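Local atomic coordinates of ADP-dependent (S)-NAD(P)H-hydrate dehydratase (Enterococcus faecalis, PDB entry 2R3B), a protein that probably catalyses the ADP-dependent dehydration of the S-form of hydrated NAD(P)H, repairing this damaged cofactor. Residues S263-G266 with D267-K271. Numbering follows the deposited sequence.
Sequences SLIG and DDLAK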
ATOM      1  N   SER B 263      21.277   9.981   9.541  1.00 15.21           N
ATOM      2  CA  SER B 263      21.062  10.545  10.874  0.70 14.99           C
ATOM      3  C   SER B 263      20.550  11.997  10.850  1.00 14.49           C
ATOM      4  O   SER B 263      19.867  12.417  11.791  1.00 16.56           O
ATOM      5  CB  SER B 263      22.335  10.418  11.700  0.70 17.19           C
ATOM      6  OG  SER B 263      23.392  11.121  11.098  0.70 20.80           O
ATOM      7  N   LEU B 264      20.878  12.782   9.822  1.00 14.41           N
ATOM      8  CA  LEU B 264      20.371  14.153   9.707  1.00 13.40           C
ATOM      9  C   LEU B 264      18.875  14.131   9.541  1.00 13.75           C
ATOM     10  O   LEU B 264      18.124  14.833  10.215  1.00 14.04           O
ATOM     11  CB  LEU B 264      20.993  14.897   8.519  1.00 15.36           C
ATOM     12  CG  LEU B 264      20.477  16.305   8.211  1.00 16.46           C
ATOM     13  CD1 LEU B 264      20.900  17.251   9.347  1.00 25.98           C
ATOM     14  CD2 LEU B 264      21.017  16.791   6.904  1.00 20.25           C
ATOM     15  N   ILE B 265      18.420  13.281   8.636  1.00 14.25           N
ATOM     16  CA  ILE B 265      16.982  13.150   8.404  1.00 11.84           C
ATOM     17  C   ILE B 265      16.296  12.595   9.655  1.00 13.96           C
ATOM     18  O   ILE B 265      15.238  13.074  10.061  1.00 15.77           O
ATOM     19  CB  ILE B 265      16.692  12.271   7.168  1.00 12.88           C
ATOM     20  CG1 ILE B 265      17.154  12.944   5.883  1.00 14.69           C
ATOM     21  CG2 ILE B 265      15.168  12.002   7.070  1.00 13.07           C
ATOM     22  CD1 ILE B 265      17.248  11.944   4.676  1.00 13.13           C
ATOM     23  N   GLY B 266      16.881  11.577  10.265  1.00 12.87           N
ATOM     24  CA  GLY B 266      16.270  10.954  11.423  1.00 14.25           C
ATOM     25  C   GLY B 266      16.222  11.945  12.570  1.00 13.28           C
ATOM     26  O   GLY B 266      15.275  11.972  13.314  1.00 14.96           O
ATOM     27  N   ASP B 267      17.257  12.787  12.694  1.00 12.58           N
ATOM     28  CA  ASP B 267      17.290  13.772  13.770  1.00 15.99           C
ATOM     29  C   ASP B 267      16.224  14.828  13.552  1.00 15.66           C
ATOM     30  O   ASP B 267      15.566  15.244  14.503  1.00 16.29           O
ATOM     31  CB  ASP B 267      18.666  14.430  13.840  1.00 18.45           C
ATOM     32  CG  ASP B 267      19.706  13.559  14.512  1.00 19.00           C
ATOM     33  OD1 ASP B 267      19.370  12.503  15.112  1.00 18.27           O
ATOM     34  OD2 ASP B 267      20.902  13.947  14.475  1.00 21.25           O
ATOM     35  N   ASP B 268      16.052  15.257  12.303  1.00 13.82           N
ATOM     36  CA  ASP B 268      15.004  16.207  11.929  1.00 14.04           C
ATOM     37  C   ASP B 268      13.613  15.632  12.227  1.00 15.97           C
ATOM     38  O   ASP B 268      12.746  16.320  12.788  1.00 14.44           O
ATOM     39  CB  ASP B 268      15.095  16.631  10.457  1.00 14.49           C
ATOM     40  CG  ASP B 268      16.201  17.635  10.193  1.00 18.07           C
ATOM     41  OD1 ASP B 268      16.820  18.103  11.191  1.00 20.42           O
ATOM     42  OD2 ASP B 268      16.428  17.927   8.983  1.00 21.25           O
ATOM     43  N   LEU B 269      13.378  14.385  11.807  1.00 14.93           N
ATOM     44  CA  LEU B 269      12.071  13.778  12.045  1.00 14.78           C
ATOM     45  C   LEU B 269      11.767  13.588  13.533  1.00 15.32           C
ATOM     46  O   LEU B 269      10.624  13.702  13.936  1.00 15.92           O
ATOM     47  CB  LEU B 269      11.950  12.443  11.317  1.00 14.63           C
ATOM     48  CG  LEU B 269      11.938  12.548   9.801  1.00 16.79           C
ATOM     49  CD1 LEU B 269      12.072  11.148   9.165  1.00 15.17           C
ATOM     50  CD2 LEU B 269      10.698  13.238   9.336  1.00 21.71           C
ATOM     51  N   ALA B 270      12.795  13.300  14.334  1.00 14.23           N
ATOM     52  CA  ALA B 270      12.617  13.057  15.743  1.00 16.14           C
ATOM     53  C   ALA B 270      12.173  14.312  16.475  1.00 17.62           C
ATOM     54  O   ALA B 270      11.746  14.236  17.627  1.00 18.30           O
ATOM     55  CB  ALA B 270      13.905  12.497  16.356  1.00 17.27           C
ATOM     56  N   LYS B 271      12.313  15.473  15.833  1.00 16.41           N
ATOM     57  CA  LYS B 271      11.849  16.705  16.453  1.00 18.51           C
ATOM     58  C   LYS B 271      10.337  16.699  16.606  1.00 19.15           C
ATOM     59  O   LYS B 271       9.817  17.307  17.548  1.00 19.93           O
ATOM     60  CB  LYS B 271      12.266  17.917  15.647  1.00 18.56           C
ATOM     61  CG  LYS B 271      13.781  18.195  15.686  1.00 24.53           C
ATOM     62  CD  LYS B 271      14.109  19.297  14.660  1.00 30.00           C
ATOM     63  CE  LYS B 271      15.633  19.448  14.443  1.00 39.73           C
ATOM     64  NZ  LYS B 271      15.963  20.308  13.234  1.00 37.28           N
TER
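Four successive i to i+4 backbone bonds join S263-G266 to D267-A270 toward the C-terminal end of helix 252-269, the most linear being L269 N to I265 O (2.9 Å, 166° at the hydrogen). At D267 the amide reaches S263 O at 2.8 Å. The D267 carboxylate then lies over the same oxygen, its CG 3.0 Å from S263 O. Because CG stands beside the backbone N (chi1 -78°), the group folds back along the helix wall and lays its face over S263 O, acceptor beside acceptor; both carboxylate oxygens bond elsewhere, OD1 to N225 ND2 and OD2 to G224 N. On the next residue, D268 CG sits 3.4 Å from L264 O. Its OD2 bonds to Y288 OH, while K271 NZ approaches OD1 at 3.1 Å from above the carboxylate plane, a salt bridge three residues apart. I265 and L269 run side by side in the same direction, meeting through CG2 and CD1 at 3.8 Å; both also touch helix 278-292. Within the ribokinase-like fold, these apolar branches therefore pack this part of the helix on helix 278-292, D268 adds a polar tie to it through Y288, D267 anchors the loop at G224 and N225, and the paired charges of D268 and K271 probably offset one another.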